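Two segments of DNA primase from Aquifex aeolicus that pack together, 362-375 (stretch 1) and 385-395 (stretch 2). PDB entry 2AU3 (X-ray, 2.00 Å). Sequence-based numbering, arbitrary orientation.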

# COMPACT_ATOMS: atom_id res chain seq x y z
N ASN A 362 29.67 -24.56 -4.58
CA ASN A 362 29.09 -25.84 -4.17
C ASN A 362 28.28 -26.39 -5.34
O ASN A 362 27.04 -26.31 -5.34
CB ASN A 362 28.19 -25.64 -2.95
CG ASN A 362 27.79 -26.95 -2.27
OD1 ASN A 362 27.58 -27.98 -2.92
ND2 ASN A 362 27.67 -26.90 -0.94
N LEU A 363 28.96 -26.92 -6.34
CA LEU A 363 28.27 -27.31 -7.57
C LEU A 363 27.02 -28.15 -7.30
O LEU A 363 25.98 -27.94 -7.92
CB LEU A 363 29.22 -28.02 -8.56
CG LEU A 363 28.72 -28.07 -10.01
CD1 LEU A 363 28.45 -26.67 -10.55
CD2 LEU A 363 29.69 -28.83 -10.94
N GLU A 364 27.14 -29.07 -6.35
CA GLU A 364 26.04 -29.95 -5.97
C GLU A 364 24.80 -29.19 -5.52
O GLU A 364 23.72 -29.39 -6.04
CB GLU A 364 26.47 -30.91 -4.86
CG GLU A 364 27.26 -32.11 -5.34
CD GLU A 364 26.43 -33.04 -6.21
OE1 GLU A 364 25.21 -32.77 -6.41
OE2 GLU A 364 27.00 -34.06 -6.68
N GLU A 365 24.98 -28.31 -4.53
CA GLU A 365 23.85 -27.59 -3.95
C GLU A 365 23.35 -26.53 -4.91
O GLU A 365 22.15 -26.29 -5.00
CB GLU A 365 24.24 -26.98 -2.60
CG GLU A 365 23.07 -26.51 -1.74
CD GLU A 365 22.08 -27.62 -1.38
OE1 GLU A 365 22.51 -28.79 -1.22
OE2 GLU A 365 20.87 -27.30 -1.25
N LYS A 366 24.27 -25.92 -5.65
CA LYS A 366 23.94 -24.80 -6.53
C LYS A 366 23.23 -25.28 -7.80
O LYS A 366 22.42 -24.55 -8.38
CB LYS A 366 25.19 -23.99 -6.88
CG LYS A 366 25.78 -23.16 -5.71
CD LYS A 366 25.04 -21.84 -5.52
CE LYS A 366 25.95 -20.75 -5.01
NZ LYS A 366 25.19 -19.50 -4.73
N THR A 367 23.56 -26.49 -8.24
CA THR A 367 22.88 -27.10 -9.37
C THR A 367 21.44 -27.37 -8.97
O THR A 367 20.52 -27.15 -9.76
CB THR A 367 23.56 -28.40 -9.80
OG1 THR A 367 24.82 -28.10 -10.42
CG2 THR A 367 22.76 -29.10 -10.91
N ARG A 368 21.25 -27.85 -7.74
CA ARG A 368 19.92 -28.15 -7.21
C ARG A 368 19.03 -26.92 -7.29
O ARG A 368 17.89 -27.00 -7.76
CB ARG A 368 20.03 -28.59 -5.75
CG ARG A 368 19.30 -29.88 -5.47
CD ARG A 368 18.34 -29.79 -4.28
NE ARG A 368 18.98 -30.26 -3.06
CZ ARG A 368 18.37 -30.47 -1.91
NH1 ARG A 368 17.07 -30.24 -1.77
NH2 ARG A 368 19.08 -30.91 -0.89
N GLU A 369 19.57 -25.79 -6.83
CA GLU A 369 18.82 -24.53 -6.77
C GLU A 369 18.52 -24.06 -8.18
O GLU A 369 17.38 -23.77 -8.50
CB GLU A 369 19.64 -23.45 -6.05
CG GLU A 369 19.43 -23.40 -4.55
CD GLU A 369 19.70 -22.01 -3.97
OE1 GLU A 369 20.82 -21.47 -4.21
OE2 GLU A 369 18.80 -21.46 -3.29
N PHE A 370 19.55 -24.02 -9.00
CA PHE A 370 19.42 -23.60 -10.40
C PHE A 370 18.33 -24.38 -11.14
O PHE A 370 17.44 -23.78 -11.77
CB PHE A 370 20.75 -23.75 -11.12
CG PHE A 370 20.76 -23.19 -12.52
CD1 PHE A 370 21.03 -21.85 -12.74
CD2 PHE A 370 20.54 -24.01 -13.61
CE1 PHE A 370 21.05 -21.33 -14.04
CE2 PHE A 370 20.56 -23.50 -14.91
CZ PHE A 370 20.80 -22.16 -15.11
N ARG A 371 18.40 -25.71 -11.07
CA ARG A 371 17.43 -26.53 -11.78
C ARG A 371 16.04 -26.37 -11.17
O ARG A 371 15.06 -26.37 -11.88
CB ARG A 371 17.88 -27.99 -11.85
CG ARG A 371 17.15 -28.94 -10.93
CD ARG A 371 17.85 -30.32 -10.75
NE ARG A 371 17.33 -31.32 -11.67
CZ ARG A 371 17.40 -32.63 -11.49
NH1 ARG A 371 18.00 -33.14 -10.41
NH2 ARG A 371 16.90 -33.45 -12.41
N TYR A 372 15.96 -26.21 -9.85
CA TYR A 372 14.69 -25.90 -9.20
C TYR A 372 14.09 -24.55 -9.68
O TYR A 372 12.95 -24.50 -10.09
CB TYR A 372 14.86 -25.92 -7.69
CG TYR A 372 13.70 -25.40 -6.89
CD1 TYR A 372 12.59 -26.21 -6.62
CD2 TYR A 372 13.72 -24.12 -6.36
CE1 TYR A 372 11.52 -25.73 -5.86
CE2 TYR A 372 12.67 -23.64 -5.60
CZ TYR A 372 11.57 -24.44 -5.36
OH TYR A 372 10.53 -23.95 -4.61
N TYR A 373 14.86 -23.47 -9.63
CA TYR A 373 14.31 -22.18 -10.10
C TYR A 373 13.97 -22.19 -11.57
O TYR A 373 12.97 -21.61 -11.99
CB TYR A 373 15.27 -21.03 -9.81
CG TYR A 373 15.34 -20.68 -8.37
CD1 TYR A 373 14.18 -20.53 -7.63
CD2 TYR A 373 16.57 -20.56 -7.72
CE1 TYR A 373 14.22 -20.25 -6.27
CE2 TYR A 373 16.64 -20.27 -6.38
CZ TYR A 373 15.46 -20.11 -5.66
OH TYR A 373 15.51 -19.82 -4.31
N LEU A 374 14.81 -22.84 -12.35
CA LEU A 374 14.58 -23.01 -13.78
C LEU A 374 13.20 -23.54 -14.12
O LEU A 374 12.65 -23.19 -15.18
CB LEU A 374 15.63 -23.92 -14.40
CG LEU A 374 16.16 -23.47 -15.76
CD1 LEU A 374 16.69 -22.07 -15.70
CD2 LEU A 374 17.20 -24.44 -16.32
N GLY A 375 12.65 -24.39 -13.24
CA GLY A 375 11.38 -25.05 -13.49
C GLY A 375 10.18 -24.12 -13.38
O GLY A 375 9.04 -24.56 -13.57
N ALA A 385 18.39 -21.16 -22.85
CA ALA A 385 19.61 -20.36 -22.87
C ALA A 385 20.28 -20.39 -21.52
O ALA A 385 21.51 -20.48 -21.42
CB ALA A 385 19.30 -18.94 -23.25
N LEU A 386 19.47 -20.34 -20.46
CA LEU A 386 20.00 -20.41 -19.11
C LEU A 386 20.58 -21.80 -18.85
O LEU A 386 21.69 -21.93 -18.34
CB LEU A 386 18.94 -20.02 -18.07
CG LEU A 386 18.57 -18.52 -18.06
CD1 LEU A 386 17.28 -18.24 -17.26
CD2 LEU A 386 19.73 -17.63 -17.58
N ALA A 387 19.85 -22.84 -19.26
CA ALA A 387 20.34 -24.20 -19.10
C ALA A 387 21.63 -24.39 -19.89
O ALA A 387 22.59 -24.95 -19.37
CB ALA A 387 19.29 -25.23 -19.53
N SER A 388 21.66 -23.88 -21.12
CA SER A 388 22.84 -24.02 -21.97
C SER A 388 24.08 -23.41 -21.34
O SER A 388 25.14 -24.01 -21.36
CB SER A 388 22.60 -23.41 -23.36
OG SER A 388 21.53 -24.05 -23.99
N GLU A 389 23.93 -22.21 -20.78
CA GLU A 389 25.04 -21.48 -20.17
C GLU A 389 25.64 -22.26 -19.00
O GLU A 389 26.87 -22.39 -18.88
CB GLU A 389 24.57 -20.10 -19.71
CG GLU A 389 25.63 -19.01 -19.71
CD GLU A 389 25.17 -17.71 -19.03
OE1 GLU A 389 23.97 -17.36 -19.12
OE2 GLU A 389 26.02 -17.02 -18.41
N PHE A 390 24.76 -22.78 -18.13
CA PHE A 390 25.17 -23.57 -16.97
C PHE A 390 25.85 -24.88 -17.40
O PHE A 390 26.88 -25.27 -16.84
CB PHE A 390 23.96 -23.88 -16.09
CG PHE A 390 24.30 -24.19 -14.66
CD1 PHE A 390 24.20 -23.21 -13.69
CD2 PHE A 390 24.67 -25.48 -14.28
CE1 PHE A 390 24.49 -23.50 -12.34
CE2 PHE A 390 24.95 -25.78 -12.94
CZ PHE A 390 24.87 -24.79 -11.97
N HIS A 391 25.26 -25.56 -18.39
CA HIS A 391 25.81 -26.79 -18.95
C HIS A 391 27.22 -26.55 -19.51
O HIS A 391 28.17 -27.28 -19.19
CB HIS A 391 24.87 -27.30 -20.05
CG HIS A 391 25.45 -28.38 -20.91
ND1 HIS A 391 25.55 -29.69 -20.49
CD2 HIS A 391 25.94 -28.35 -22.17
CE1 HIS A 391 26.09 -30.42 -21.46
NE2 HIS A 391 26.33 -29.62 -22.49
N THR A 392 27.34 -25.51 -20.34
CA THR A 392 28.61 -25.12 -20.95
C THR A 392 29.65 -24.89 -19.88
O THR A 392 30.73 -25.49 -19.90
CB THR A 392 28.43 -23.83 -21.80
OG1 THR A 392 27.60 -24.12 -22.93
CG2 THR A 392 29.79 -23.34 -22.33
N LYS A 393 29.31 -24.02 -18.94
CA LYS A 393 30.18 -23.70 -17.84
C LYS A 393 30.50 -24.91 -16.90
O LYS A 393 31.67 -25.22 -16.73
CB LYS A 393 29.61 -22.54 -17.00
CG LYS A 393 30.52 -22.09 -15.86
CD LYS A 393 30.14 -20.74 -15.28
CE LYS A 393 31.27 -20.17 -14.42
NZ LYS A 393 30.84 -18.94 -13.70
N TYR A 394 29.50 -25.60 -16.30
CA TYR A 394 29.85 -26.62 -15.28
C TYR A 394 29.75 -28.09 -15.71
O TYR A 394 29.97 -28.99 -14.91
CB TYR A 394 29.02 -26.39 -14.01
CG TYR A 394 29.24 -25.00 -13.45
CD1 TYR A 394 30.39 -24.70 -12.72
CD2 TYR A 394 28.32 -23.98 -13.67
CE1 TYR A 394 30.61 -23.44 -12.22
CE2 TYR A 394 28.52 -22.71 -13.17
CZ TYR A 394 29.67 -22.45 -12.44
OH TYR A 394 29.89 -21.20 -11.93
N LYS A 395 29.44 -28.30 -16.99
CA LYS A 395 29.38 -29.63 -17.62
C LYS A 395 28.25 -30.53 -17.10
O LYS A 395 28.23 -31.75 -17.35
CB LYS A 395 30.74 -30.34 -17.50
CG LYS A 395 31.80 -29.77 -18.44
CD LYS A 395 33.03 -30.68 -18.50
CE LYS A 395 34.30 -29.87 -18.36
NZ LYS A 395 35.37 -30.62 -17.62

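Residues 363-374 and 385-394 form two helices that run nearly antiparallel, their N-to-C directions at 166° and their axes no closer than 11.2 Å. That spacing is too wide for backbones to touch, so side chains must fill the gap, and large ones do. The register is consistent with the antiparallel run: the CA atoms of Leu-363 and Tyr-394 lie 7.9 Å apart, those of Thr-367 and Phe-390 8.7 Å, and those of Leu-374 and Ala-387 7.9 Å. No hydrogen bond is found across the stretches; the 413 Å² they bury, both sides summed, comes largely from apolar side chains, with a few oxygens packed against ring carbons.

The centre is a face-to-face stack of Phe-370 on Phe-390. Both residues point their CA-to-CB bonds toward the opposing helix and both adopt chi1 t, with chi2 at 86° and 98°. The ring centroids are 4.2 Å apart and the planes meet at 26°. This tilt makes the stack a shallow wedge: Phe-370 CD1 and Phe-390 CD1 are 3.6 Å apart, whereas Phe-370 CD2 and Phe-390 CE2 are 4.8 Å apart. These two residues have the largest areas covered by the other stretch, 77 and 96 Å².

Each ring also fits its edge against the other helix. Phe-370 reaches the backbone of stretch 2, its CZ 3.4 Å from Leu-386 O and its CE2 4.3 Å from Ala-387 CA, both near the ring plane. The CA-to-CB bond of Ala-387 points sideways, and its CB meets Leu-374 instead. At the edge of the Phe-390 ring, CE2 lies 3.4 Å from Thr-367 OG1. That hydroxyl donates to Leu-363 O, at 2.8 Å from OG1 to O, so its polarity is answered within its own helix while the side chain sits buried beside an aromatic ring.

Beyond the stack, aliphatic groups close the two ends. Leu-374, also directed toward stretch 2, straddles two neighbours: its CD1 is 3.9 Å from Leu-386 CB and its CD2 3.9 Å from Ala-387 CB. A branched tip suits this place because its two methyls can meet successive residues. At the other end Leu-363 leaves its backbone sideways, but chi1 t and chi2 p bring its tip nearer, setting CD1 3.4 Å from Tyr-394 CG and 4.3 Å from Phe-390 CZ. One methyl thus occupies the hollow between two aromatic side chains spaced one helical turn apart. Tyr-394 offers its ring carbons to this contact, while its hydroxyl is hydrogen-bonded elsewhere in the structure.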